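Local coordinates for TAF6 (Antonospora locustae, PDB 4ATG), which probably serves as a subunit of the general transcription factor TFIID, its HEAT-repeat C-terminal domain taking part in complex formation with TAF9, at residues Thr65-Tyr70 against Pro90-Cys95; Met109-Val114 against Leu154-Ile159; Gly138-Pro143 against Thr167-His172; Arg145-Gln150 against Ile180-Val185. One frame throughout, in Å; residues are numbered along the deposited sequence. Where two conformers were deposited one is given.

Contact 1: residues Thr65-Tyr70 against Pro90-Cys95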
loop_
_atom_site.group_PDB
_atom_site.type_symbol
_atom_site.label_atom_id
_atom_site.label_comp_id
_atom_site.label_asym_id
_atom_site.label_seq_id
_atom_site.Cartn_x
_atom_site.Cartn_y
_atom_site.Cartn_z
ATOM N N THR A 65 2.436 1.681 10.805
ATOM C CA THR A 65 3.850 1.281 10.970
ATOM C C THR A 65 4.276 0.358 9.835
ATOM O O THR A 65 5.357 0.549 9.302
ATOM C CB THR A 65 4.071 0.623 12.352
ATOM O OG1 THR A 65 3.724 1.588 13.341
ATOM C CG2 THR A 65 5.526 0.216 12.596
ATOM N N CYS A 66 3.425 -0.611 9.444
ATOM C CA CYS A 66 3.730 -1.557 8.347
ATOM C C CYS A 66 3.936 -0.838 7.034
ATOM O O CYS A 66 4.903 -1.108 6.330
ATOM C CB CYS A 66 2.639 -2.609 8.237
ATOM S SG CYS A 66 2.616 -3.766 9.629
ATOM N N ILE A 67 3.053 0.119 6.734
ATOM C CA ILE A 67 3.137 0.923 5.506
ATOM C C ILE A 67 4.433 1.730 5.515
ATOM O O ILE A 67 5.118 1.806 4.496
ATOM C CB ILE A 67 1.860 1.813 5.403
ATOM C CG1 ILE A 67 0.606 0.928 5.177
ATOM C CG2 ILE A 67 2.005 2.861 4.266
ATOM C CD1 ILE A 67 -0.778 1.658 5.605
ATOM N N ALA A 68 4.772 2.333 6.670
ATOM C CA ALA A 68 5.996 3.144 6.828
ATOM C C ALA A 68 7.236 2.286 6.682
ATOM O O ALA A 68 8.200 2.759 6.097
ATOM C CB ALA A 68 5.993 3.858 8.178
ATOM N N LEU A 69 7.209 1.011 7.173
ATOM C CA LEU A 69 8.357 0.100 7.015
ATOM C C LEU A 69 8.554 -0.235 5.540
ATOM O O LEU A 69 9.695 -0.315 5.064
ATOM C CB LEU A 69 8.169 -1.171 7.842
ATOM C CG LEU A 69 8.263 -0.980 9.384
ATOM C CD1 LEU A 69 7.847 -2.273 10.086
ATOM C CD2 LEU A 69 9.680 -0.659 9.793
ATOM N N TYR A 70 7.460 -0.458 4.802
ATOM C CA TYR A 70 7.618 -0.715 3.354
ATOM C C TYR A 70 8.290 0.485 2.677
ATOM O O TYR A 70 9.196 0.310 1.862
ATOM C CB TYR A 70 6.271 -0.923 2.675
ATOM C CG TYR A 70 5.643 -2.291 2.861
ATOM C CD1 TYR A 70 6.432 -3.435 3.010
ATOM C CD2 TYR A 70 4.263 -2.452 2.808
ATOM C CE1 TYR A 70 5.851 -4.705 3.119
ATOM C CE2 TYR A 70 3.675 -3.711 2.898
ATOM C CZ TYR A 70 4.471 -4.831 3.072
ATOM O OH TYR A 70 3.867 -6.053 3.194
ATOM N N PRO A 90 0.738 -5.605 -3.813
ATOM C CA PRO A 90 -0.554 -6.176 -3.391
ATOM C C PRO A 90 -0.814 -6.033 -1.887
ATOM O O PRO A 90 -1.957 -5.835 -1.508
ATOM C CB PRO A 90 -0.502 -7.632 -3.873
ATOM C CG PRO A 90 0.903 -7.939 -4.049
ATOM C CD PRO A 90 1.608 -6.652 -4.395
ATOM N N SER A 91 0.243 -6.007 -1.054
ATOM C CA SER A 91 0.102 -5.828 0.396
ATOM C C SER A 91 -0.355 -4.378 0.691
ATOM O O SER A 91 -1.263 -4.163 1.482
ATOM C CB SER A 91 1.418 -6.120 1.095
ATOM O OG SER A 91 1.234 -6.051 2.494
ATOM N N LEU A 92 0.255 -3.394 0.024
ATOM C CA LEU A 92 -0.200 -2.014 0.134
ATOM C C LEU A 92 -1.623 -1.880 -0.391
ATOM O O LEU A 92 -2.422 -1.189 0.225
ATOM C CB LEU A 92 0.701 -1.102 -0.662
ATOM C CG LEU A 92 2.073 -0.785 -0.067
ATOM C CD1 LEU A 92 2.933 -0.076 -1.157
ATOM C CD2 LEU A 92 1.931 0.073 1.196
ATOM N N LEU A 93 -1.948 -2.532 -1.509
ATOM C CA LEU A 93 -3.313 -2.463 -2.049
ATOM C C LEU A 93 -4.352 -3.063 -1.114
ATOM O O LEU A 93 -5.473 -2.551 -1.061
ATOM C CB LEU A 93 -3.402 -3.079 -3.451
ATOM C CG LEU A 93 -2.692 -2.286 -4.552
ATOM C CD1 LEU A 93 -2.601 -3.105 -5.798
ATOM C CD2 LEU A 93 -3.426 -0.965 -4.864
ATOM N N THR A 94 -3.974 -4.099 -0.319
ATOM C CA THR A 94 -4.876 -4.683 0.700
ATOM C C THR A 94 -5.231 -3.586 1.736
ATOM O O THR A 94 -6.365 -3.521 2.192
ATOM C CB THR A 94 -4.207 -5.879 1.356
ATOM O OG1 THR A 94 -4.038 -6.897 0.365
ATOM C CG2 THR A 94 -5.000 -6.434 2.536
ATOM N N CYS A 95 -4.264 -2.724 2.088
ATOM C CA CYS A 95 -4.524 -1.619 3.034
ATOM C C CYS A 95 -5.399 -0.543 2.431
ATOM O O CYS A 95 -6.090 0.155 3.172
ATOM C CB CYS A 95 -3.224 -1.033 3.566
ATOM S SG CYS A 95 -2.263 -2.191 4.555
#
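I67 and L92, whose CA atoms lie 7.0 Å apart, mark the nearest backbone approach of two roughly antiparallel helical segments, 65-70 and 90-95, with axes 11.0 Å apart at their closest and N-to-C directions 149° apart. That separation is bridged by side chains. L92 CD2 enters between the two partners from 65-70: it lies 4.1 Å from I67 CG2 and 3.8 Å from Y70 CD2, meeting the tyrosine near the plane of its ring, at the edge. L92 and Y70 slide past one another in opposite directions. Beyond L92, I67 CD1 ends 4.2 Å from C95 CB. In Y70 the CG is anti to the carbonyl carbon (chi1 -79°), and the ring reaches across to put its OH 2.7 Å from S91 OG, a hydrogen bond in which either hydroxyl could be the donor. S91 OG lies in the ring plane. Y70 OH is also bonded to S50 OG of helix 42-55, while I113 of helix 104-121 touches both I67 and L92. A phenylalanine at Y70 would probably keep the ring edge against L92 but leave S91 and S50 without their shared hydroxyl partner. All five touching residues are buried, and apart from the Y70-S91 hydroxyl pair the contacts between these HEAT-repeat helices join carbon atoms; the polar pair is satisfied inside the core by neutral hydroxyl groups.

Contact 2: residues Met109-Val114 against Leu154-Ile159; sequences MSADIV and LYCLSI
Y155 and I159 reach A111 and D112 through different first torsions. In Y155 the CG is anti to the backbone N (chi1 -178°), which starts the ring toward helix 104-121; in I159 the CG1 takes the crowded position between backbone N and carbonyl carbon (chi1 68°), and CD1 extends beyond it. The ring edge receives A111 CB in its plane, 3.9 Å from Y155 CD2, while I159 CG2 lies 4.0 Å above one face of the same ring, offset toward the rim. I159 CD1 finishes 3.6 Å from A111 O and 3.5 Å from D112 OD1, its side chain crossing that of D112 at about a right angle. On the buried flank, A111 CB sits 3.7 Å from C156 CB, and C156 SG comes 3.8 Å from V114 CG1. An alanine in place of Y155 would probably leave a gap beside A111 and deprive the I159 methyl CG2 of the ring face it packs on. The small A111 lets the backbones come close: its CA is 4.9 Å from that of C156, and the segment axes run 37° from parallel. Helices 104-121 and 147-160 are not consecutive in this HEAT-repeat domain; helix 128-140 comes between them in sequence and packs on both, through V132 on V114 and L136 on C156. L92 of helix 85-97 also touches V114, and K115 NZ hydrogen-bonds I159 O, tying the end of 154-159 back to helix 104-121.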
loop_
_atom_site.group_PDB
_atom_site.type_symbol
_atom_site.label_atom_id
_atom_site.label_comp_id
_atom_site.label_asym_id
_atom_site.label_seq_id
_atom_site.Cartn_x
_atom_site.Cartn_y
_atom_site.Cartn_z
ATOM N N MET A 109 -2.947 6.620 3.432
ATOM C CA MET A 109 -1.498 6.517 3.653
ATOM C C MET A 109 -0.913 5.446 2.737
ATOM O O MET A 109 0.108 5.677 2.099
ATOM C CB MET A 109 -1.192 6.164 5.113
ATOM C CG MET A 109 0.280 6.076 5.394
ATOM S SD MET A 109 0.579 5.383 7.027
ATOM C CE MET A 109 2.329 5.475 7.097
ATOM N N SER A 110 -1.570 4.272 2.683
ATOM C CA SER A 110 -1.110 3.184 1.809
ATOM C C SER A 110 -1.211 3.611 0.349
ATOM O O SER A 110 -0.306 3.326 -0.421
ATOM C CB SER A 110 -1.920 1.916 2.024
ATOM O OG SER A 110 -1.399 0.899 1.179
ATOM N N ALA A 111 -2.317 4.325 -0.032
ATOM C CA ALA A 111 -2.528 4.801 -1.411
ATOM C C ALA A 111 -1.386 5.737 -1.841
ATOM O O ALA A 111 -0.956 5.685 -2.996
ATOM C CB ALA A 111 -3.871 5.530 -1.526
ATOM N N ASP A 112 -0.870 6.564 -0.899
ATOM C CA ASP A 112 0.250 7.468 -1.142
ATOM C C ASP A 112 1.515 6.691 -1.515
ATOM O O ASP A 112 2.289 7.137 -2.374
ATOM C CB ASP A 112 0.513 8.321 0.086
ATOM C CG ASP A 112 -0.608 9.302 0.395
ATOM O OD1 ASP A 112 -1.385 9.637 -0.537
ATOM O OD2 ASP A 112 -0.700 9.745 1.562
ATOM N N ILE A 113 1.721 5.525 -0.879
ATOM C CA ILE A 113 2.902 4.694 -1.184
ATOM C C ILE A 113 2.709 4.001 -2.503
ATOM O O ILE A 113 3.661 3.914 -3.290
ATOM C CB ILE A 113 3.295 3.738 -0.011
ATOM C CG1 ILE A 113 3.388 4.547 1.336
ATOM C CG2 ILE A 113 4.663 3.031 -0.322
ATOM C CD1 ILE A 113 4.326 5.772 1.333
ATOM N N VAL A 114 1.489 3.533 -2.782
ATOM C CA VAL A 114 1.197 2.946 -4.108
ATOM C C VAL A 114 1.508 3.985 -5.192
ATOM O O VAL A 114 2.055 3.629 -6.241
ATOM C CB VAL A 114 -0.263 2.454 -4.233
ATOM C CG1 VAL A 114 -0.624 2.083 -5.685
ATOM C CG2 VAL A 114 -0.522 1.278 -3.302
ATOM N N LEU A 154 -11.024 4.486 -5.206
ATOM C CA LEU A 154 -11.158 5.748 -5.940
ATOM C C LEU A 154 -10.118 6.788 -5.498
ATOM O O LEU A 154 -9.538 7.459 -6.354
ATOM C CB LEU A 154 -12.579 6.336 -5.794
ATOM C CG LEU A 154 -12.831 7.629 -6.610
ATOM C CD1 LEU A 154 -12.537 7.433 -8.117
ATOM C CD2 LEU A 154 -14.236 8.145 -6.391
ATOM N N TYR A 155 -9.878 6.919 -4.183
ATOM C CA TYR A 155 -8.875 7.861 -3.670
ATOM C C TYR A 155 -7.530 7.565 -4.302
ATOM O O TYR A 155 -6.879 8.484 -4.783
ATOM C CB TYR A 155 -8.750 7.793 -2.140
ATOM C CG TYR A 155 -7.745 8.797 -1.627
ATOM C CD1 TYR A 155 -8.091 10.136 -1.471
ATOM C CD2 TYR A 155 -6.426 8.427 -1.375
ATOM C CE1 TYR A 155 -7.155 11.081 -1.062
ATOM C CE2 TYR A 155 -5.476 9.369 -0.964
ATOM C CZ TYR A 155 -5.852 10.694 -0.806
ATOM O OH TYR A 155 -4.949 11.636 -0.388
ATOM N N CYS A 156 -7.127 6.280 -4.327
ATOM C CA CYS A 156 -5.843 5.891 -4.916
ATOM C C CYS A 156 -5.777 6.245 -6.400
ATOM O O CYS A 156 -4.817 6.895 -6.806
ATOM C CB CYS A 156 -5.536 4.418 -4.679
ATOM S SG CYS A 156 -3.838 3.957 -5.090
ATOM N N LEU A 157 -6.830 5.898 -7.186
ATOM C CA LEU A 157 -6.890 6.259 -8.599
ATOM C C LEU A 157 -6.747 7.764 -8.794
ATOM O O LEU A 157 -6.002 8.215 -9.680
ATOM C CB LEU A 157 -8.239 5.827 -9.200
ATOM C CG LEU A 157 -8.382 4.321 -9.523
ATOM C CD1 LEU A 157 -9.819 3.982 -9.888
ATOM C CD2 LEU A 157 -7.464 3.913 -10.695
ATOM N N SER A 158 -7.448 8.546 -7.945
ATOM C CA SER A 158 -7.499 10.007 -8.040
ATOM C C SER A 158 -6.139 10.700 -7.906
ATOM O O SER A 158 -5.957 11.804 -8.435
ATOM C CB SER A 158 -8.481 10.563 -7.013
ATOM O OG SER A 158 -7.898 10.757 -5.732
ATOM N N ILE A 159 -5.192 10.076 -7.175
ATOM C CA ILE A 159 -3.886 10.718 -6.964
ATOM C C ILE A 159 -2.782 10.221 -7.936
ATOM O O ILE A 159 -1.691 10.793 -7.940
ATOM C CB ILE A 159 -3.439 10.603 -5.474
ATOM C CG1 ILE A 159 -3.118 9.134 -5.106
ATOM C CG2 ILE A 159 -4.491 11.254 -4.513
ATOM C CD1 ILE A 159 -2.312 8.931 -3.785
#

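Contact 3: residues Gly138-Pro143 against Thr167-His172; sequences GVWMDP and TVIREH
W140 and M141 meet I169 and H172 where helix 128-140 of the HEAT-repeat array ends and its chain turns into a loop, against helix 162-179. W140 comes first. Its CG is anti to the backbone N (chi1 173°), and the six-membered part of the indole reaches the partner helix edge-on: V168 O and I169 O both lie in the ring plane, the first 3.8 Å from W140 CZ3 and the second 3.6 Å from W140 CH2. Aromatic C-H groups therefore face the two backbone oxygens, and no hydrogen bond crosses between the segments. H172 CB comes to the indole obliquely, 3.8 Å from W140 CZ3, and I169 CG2 touches W140 CH2. The indole has further company in Y176, whose ring stacks with it, and in L154, V185 and L189 from the two helices beyond. M141 follows, already in the loop. The bend at chi2 brings SD 3.8 Å above the plane of the W140 ring, over its centre, a Met-aromatic contact inside one segment; the bend at chi3 sets CE, which lies 3.8 Å from H172 O. The sulfur is 3.9 Å from H172 CB and 5.4 Å from the centroid of the imidazole, in an oblique position 50° off the ring normal. Next, D142 O accepts a hydrogen bond from Q150 NE2, linking this loop to helix 147-160. The imidazole of H172 is itself fixed within its own helix: ND1 donates to V168 O at 2.9 Å, with an N-H...O angle of 157°, in the carbonyl plane on a lone pair.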
loop_
_atom_site.group_PDB
_atom_site.type_symbol
_atom_site.label_atom_id
_atom_site.label_comp_id
_atom_site.label_asym_id
_atom_site.label_seq_id
_atom_site.Cartn_x
_atom_site.Cartn_y
_atom_site.Cartn_z
ATOM N N GLY A 138 -11.453 -2.180 -10.542
ATOM C CA GLY A 138 -12.268 -3.349 -10.214
ATOM C C GLY A 138 -13.041 -3.212 -8.917
ATOM O O GLY A 138 -14.243 -3.483 -8.889
ATOM N N VAL A 139 -12.358 -2.755 -7.849
ATOM C CA VAL A 139 -12.893 -2.554 -6.500
ATOM C C VAL A 139 -13.868 -1.384 -6.489
ATOM O O VAL A 139 -14.980 -1.526 -5.976
ATOM C CB VAL A 139 -11.762 -2.412 -5.445
ATOM C CG1 VAL A 139 -12.320 -2.026 -4.065
ATOM C CG2 VAL A 139 -10.932 -3.698 -5.351
ATOM N N TRP A 140 -13.468 -0.238 -7.092
ATOM C CA TRP A 140 -14.326 0.953 -7.174
ATOM C C TRP A 140 -15.671 0.620 -7.850
ATOM O O TRP A 140 -16.739 0.967 -7.322
ATOM C CB TRP A 140 -13.587 2.088 -7.919
ATOM C CG TRP A 140 -14.437 3.296 -8.206
ATOM C CD1 TRP A 140 -15.393 3.840 -7.394
ATOM C CD2 TRP A 140 -14.415 4.099 -9.396
ATOM N NE1 TRP A 140 -15.972 4.928 -8.007
ATOM C CE2 TRP A 140 -15.402 5.101 -9.244
ATOM C CE3 TRP A 140 -13.664 4.062 -10.591
ATOM C CZ2 TRP A 140 -15.659 6.059 -10.236
ATOM C CZ3 TRP A 140 -13.933 5.004 -11.579
ATOM C CH2 TRP A 140 -14.908 5.996 -11.390
ATOM N N MET A 141 -15.616 -0.095 -8.986
ATOM C CA MET A 141 -16.788 -0.436 -9.787
ATOM C C MET A 141 -17.554 -1.707 -9.385
ATOM O O MET A 141 -18.513 -2.061 -10.059
ATOM C CB MET A 141 -16.433 -0.435 -11.282
ATOM C CG MET A 141 -15.963 0.922 -11.813
ATOM S SD MET A 141 -17.113 2.294 -11.534
ATOM C CE MET A 141 -18.477 1.813 -12.632
ATOM N N ASP A 142 -17.164 -2.367 -8.291
ATOM C CA ASP A 142 -17.816 -3.597 -7.830
ATOM C C ASP A 142 -18.996 -3.283 -6.906
ATOM O O ASP A 142 -18.755 -2.847 -5.777
ATOM C CB ASP A 142 -16.796 -4.517 -7.132
ATOM C CG ASP A 142 -17.320 -5.879 -6.700
ATOM O OD1 ASP A 142 -18.558 -6.085 -6.750
ATOM O OD2 ASP A 142 -16.490 -6.740 -6.310
ATOM N N PRO A 143 -20.267 -3.582 -7.313
ATOM C CA PRO A 143 -21.414 -3.279 -6.427
ATOM C C PRO A 143 -21.447 -4.048 -5.107
ATOM O O PRO A 143 -22.134 -3.612 -4.188
ATOM C CB PRO A 143 -22.642 -3.569 -7.299
ATOM C CG PRO A 143 -22.133 -3.641 -8.708
ATOM C CD PRO A 143 -20.723 -4.138 -8.603
ATOM N N THR A 167 -8.792 9.170 -18.006
ATOM C CA THR A 167 -9.179 7.929 -18.651
ATOM C C THR A 167 -10.140 7.188 -17.723
ATOM O O THR A 167 -11.344 7.397 -17.844
ATOM C CB THR A 167 -7.987 7.161 -19.240
ATOM O OG1 THR A 167 -7.021 6.902 -18.220
ATOM C CG2 THR A 167 -7.333 7.902 -20.397
ATOM N N VAL A 168 -9.614 6.501 -16.709
ATOM C CA VAL A 168 -10.315 5.669 -15.717
ATOM C C VAL A 168 -11.502 6.330 -14.979
ATOM O O VAL A 168 -12.617 5.817 -15.036
ATOM C CB VAL A 168 -9.326 4.954 -14.737
ATOM C CG1 VAL A 168 -10.040 3.914 -13.881
ATOM C CG2 VAL A 168 -8.151 4.311 -15.482
ATOM N N ILE A 169 -11.266 7.413 -14.256
ATOM C CA ILE A 169 -12.321 8.042 -13.454
ATOM C C ILE A 169 -13.433 8.687 -14.278
ATOM O O ILE A 169 -14.612 8.327 -14.109
ATOM C CB ILE A 169 -11.709 8.969 -12.369
ATOM C CG1 ILE A 169 -10.730 8.151 -11.483
ATOM C CG2 ILE A 169 -12.811 9.618 -11.536
ATOM C CD1 ILE A 169 -9.984 8.991 -10.497
ATOM N N ARG A 170 -13.058 9.615 -15.182
ATOM C CA ARG A 170 -13.994 10.317 -16.071
ATOM C C ARG A 170 -14.871 9.349 -16.897
ATOM O O ARG A 170 -16.082 9.557 -16.990
ATOM C CB ARG A 170 -13.237 11.308 -16.976
ATOM C CG ARG A 170 -14.105 12.443 -17.512
ATOM C CD ARG A 170 -13.302 13.587 -18.133
ATOM N NE ARG A 170 -12.428 14.275 -17.172
ATOM C CZ ARG A 170 -12.839 15.186 -16.293
ATOM N NH1 ARG A 170 -14.121 15.518 -16.219
ATOM N NH2 ARG A 170 -11.972 15.756 -15.469
ATOM N N GLU A 171 -14.272 8.275 -17.435
ATOM C CA GLU A 171 -14.961 7.256 -18.239
ATOM C C GLU A 171 -16.029 6.465 -17.482
ATOM O O GLU A 171 -17.006 6.050 -18.094
ATOM C CB GLU A 171 -13.941 6.268 -18.832
ATOM C CG GLU A 171 -13.525 6.591 -20.256
ATOM C CD GLU A 171 -14.430 5.987 -21.310
ATOM O OE1 GLU A 171 -14.283 4.776 -21.597
ATOM O OE2 GLU A 171 -15.294 6.720 -21.844
ATOM N N HIS A 172 -15.828 6.214 -16.174
ATOM C CA HIS A 172 -16.738 5.379 -15.385
ATOM C C HIS A 172 -17.596 6.105 -14.351
ATOM O O HIS A 172 -18.415 5.458 -13.694
ATOM C CB HIS A 172 -15.942 4.258 -14.702
ATOM C CG HIS A 172 -15.298 3.289 -15.646
ATOM N ND1 HIS A 172 -13.944 3.357 -15.936
ATOM C CD2 HIS A 172 -15.836 2.241 -16.314
ATOM C CE1 HIS A 172 -13.701 2.350 -16.763
ATOM N NE2 HIS A 172 -14.806 1.647 -17.014
#

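Contact 4: residues Arg145-Gln150 against Ile180-Val185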
loop_
_atom_site.group_PDB
_atom_site.type_symbol
_atom_site.label_atom_id
_atom_site.label_comp_id
_atom_site.label_asym_id
_atom_site.label_seq_id
_atom_site.Cartn_x
_atom_site.Cartn_y
_atom_site.Cartn_z
ATOM N N ARG A 145 -18.644 -4.594 -3.233
ATOM C CA ARG A 145 -17.639 -4.001 -2.361
ATOM C C ARG A 145 -18.298 -2.978 -1.453
ATOM O O ARG A 145 -19.297 -2.370 -1.848
ATOM C CB ARG A 145 -16.530 -3.323 -3.189
ATOM C CG ARG A 145 -15.484 -4.290 -3.701
ATOM C CD ARG A 145 -14.590 -4.727 -2.572
ATOM N NE ARG A 145 -13.678 -5.787 -2.977
ATOM C CZ ARG A 145 -12.655 -6.196 -2.241
ATOM N NH1 ARG A 145 -12.418 -5.643 -1.056
ATOM N NH2 ARG A 145 -11.864 -7.161 -2.678
ATOM N N SER A 146 -17.738 -2.790 -0.243
ATOM C CA SER A 146 -18.250 -1.824 0.731
ATOM C C SER A 146 -17.926 -0.395 0.303
ATOM O O SER A 146 -17.046 -0.178 -0.546
ATOM C CB SER A 146 -17.656 -2.083 2.117
ATOM O OG SER A 146 -16.318 -1.608 2.227
ATOM N N GLU A 147 -18.625 0.581 0.916
ATOM C CA GLU A 147 -18.410 2.007 0.678
ATOM C C GLU A 147 -16.950 2.401 0.948
ATOM O O GLU A 147 -16.363 3.143 0.160
ATOM C CB GLU A 147 -19.344 2.816 1.584
ATOM C CG GLU A 147 -19.236 4.321 1.405
ATOM C CD GLU A 147 -20.307 5.090 2.142
ATOM O OE1 GLU A 147 -20.386 4.964 3.385
ATOM O OE2 GLU A 147 -21.057 5.838 1.475
ATOM N N ASP A 148 -16.374 1.919 2.071
ATOM C CA ASP A 148 -15.002 2.248 2.461
ATOM C C ASP A 148 -13.972 1.658 1.499
ATOM O O ASP A 148 -12.976 2.328 1.196
ATOM C CB ASP A 148 -14.734 1.824 3.919
ATOM C CG ASP A 148 -15.425 2.676 4.975
ATOM O OD1 ASP A 148 -16.039 3.713 4.606
ATOM O OD2 ASP A 148 -15.318 2.334 6.172
ATOM N N SER A 149 -14.234 0.431 0.979
ATOM C CA SER A 149 -13.337 -0.216 0.006
ATOM C C SER A 149 -13.319 0.561 -1.310
ATOM O O SER A 149 -12.248 0.837 -1.845
ATOM C CB SER A 149 -13.758 -1.661 -0.249
ATOM O OG SER A 149 -13.401 -2.478 0.850
ATOM N N GLN A 150 -14.512 0.923 -1.826
ATOM C CA GLN A 150 -14.655 1.675 -3.070
ATOM C C GLN A 150 -14.033 3.061 -2.939
ATOM O O GLN A 150 -13.451 3.556 -3.902
ATOM C CB GLN A 150 -16.140 1.816 -3.438
ATOM C CG GLN A 150 -16.807 0.485 -3.827
ATOM C CD GLN A 150 -18.298 0.660 -3.978
ATOM O OE1 GLN A 150 -18.871 1.689 -3.611
ATOM N NE2 GLN A 150 -18.964 -0.348 -4.520
ATOM N N ILE A 180 -24.242 2.363 -8.348
ATOM C CA ILE A 180 -23.798 2.097 -6.977
ATOM C C ILE A 180 -24.151 3.299 -6.110
ATOM O O ILE A 180 -24.985 3.175 -5.213
ATOM C CB ILE A 180 -22.307 1.637 -6.912
ATOM C CG1 ILE A 180 -22.075 0.381 -7.798
ATOM C CG2 ILE A 180 -21.884 1.361 -5.469
ATOM C CD1 ILE A 180 -20.563 0.073 -8.193
ATOM N N GLY A 181 -23.548 4.444 -6.421
ATOM C CA GLY A 181 -23.843 5.729 -5.794
ATOM C C GLY A 181 -23.712 5.834 -4.289
ATOM O O GLY A 181 -24.558 6.463 -3.654
ATOM N N LYS A 182 -22.663 5.243 -3.698
ATOM C CA LYS A 182 -22.442 5.380 -2.252
ATOM C C LYS A 182 -21.969 6.813 -2.008
ATOM O O LYS A 182 -21.057 7.283 -2.693
ATOM C CB LYS A 182 -21.467 4.322 -1.704
ATOM C CG LYS A 182 -22.046 2.896 -1.656
ATOM C CD LYS A 182 -23.124 2.720 -0.574
ATOM C CE LYS A 182 -23.809 1.382 -0.672
ATOM N NZ LYS A 182 -25.044 1.332 0.155
ATOM N N LYS A 183 -22.684 7.540 -1.127
ATOM C CA LYS A 183 -22.485 8.966 -0.832
ATOM C C LYS A 183 -21.045 9.406 -0.574
ATOM O O LYS A 183 -20.612 10.417 -1.131
ATOM C CB LYS A 183 -23.428 9.445 0.289
ATOM C CG LYS A 183 -24.927 9.319 -0.032
ATOM C CD LYS A 183 -25.447 10.423 -0.961
ATOM C CE LYS A 183 -26.870 10.165 -1.393
ATOM N NZ LYS A 183 -27.322 11.144 -2.416
ATOM N N LYS A 184 -20.296 8.646 0.238
ATOM C CA LYS A 184 -18.903 8.975 0.548
ATOM C C LYS A 184 -18.034 8.885 -0.716
ATOM O O LYS A 184 -17.070 9.646 -0.859
ATOM C CB LYS A 184 -18.372 8.037 1.637
ATOM C CG LYS A 184 -17.085 8.488 2.301
ATOM C CD LYS A 184 -16.368 7.286 2.884
ATOM C CE LYS A 184 -15.642 7.651 4.139
ATOM N NZ LYS A 184 -15.123 6.448 4.827
ATOM N N VAL A 185 -18.384 7.950 -1.625
ATOM C CA VAL A 185 -17.659 7.741 -2.885
ATOM C C VAL A 185 -18.049 8.851 -3.875
ATOM O O VAL A 185 -17.169 9.471 -4.459
ATOM C CB VAL A 185 -17.860 6.310 -3.465
ATOM C CG1 VAL A 185 -17.070 6.111 -4.761
ATOM C CG2 VAL A 185 -17.472 5.244 -2.439
#
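E147 lies across K184 at about a right angle, its CD 3.6 Å from K184 CB. With CG anti to the backbone N (chi1 -179°) and the chain extended beyond it, E147 carries OE2 to the first turn of helix 183-194, where K184 N donates to it at 3.2 Å, the N-H...O angle being 165°. The donor nitrogen stands above the carboxylate plane. K184 NZ reaches D148 OD1 at 2.9 Å in a salt bridge that likewise meets its carboxylate from above, 51° out of plane. The ammonium is shared, since D104 forms a second salt bridge with it and Y151 a cation-pi contact. In this HEAT-repeat domain the segments run from the loops into the first turns of helices 147-160 and 183-194, set side by side with E147 opposite K182 and Q150 opposite V185; the negative E147 carboxylate near the second helix's N-terminal end would probably be favoured by the helix dipole. Q150 and I180 instead face tip to tip, NE2 standing 3.5 Å from I180 CG2. The amide OE1 of Q150 is hydrogen-bonded beyond the segments to Y176 OH. V185 CG2 lies 3.5 Å from E147 O and 3.8 Å from Q150 CB. S146 is the N-cap of the first helix, its OG accepting from S149 N at 3.2 Å.

In the fold
Contact 1 is the most central, its middle 4 Å from the chain centre and all its touching residues buried; contact 2 is partly buried, 8 Å out, and contacts 3 and 4 lie about 19 Å out. The chemistry changes accordingly: apolar packing with one neutral hydroxyl pair in contact 1; close packing in contact 2 and aromatic and sulfur packing in contact 3, neither crossed by a hydrogen bond; a salt bridge and a charged acceptor in contact 4. S110 and I113 of contact 2 both pack on helix 85-97. Contacts 2 and 4 share helix 147-160, whose L154 and L157 touch I169 of contact 3. Contacts 3 and 4 adjoin; contact 1 touches neither.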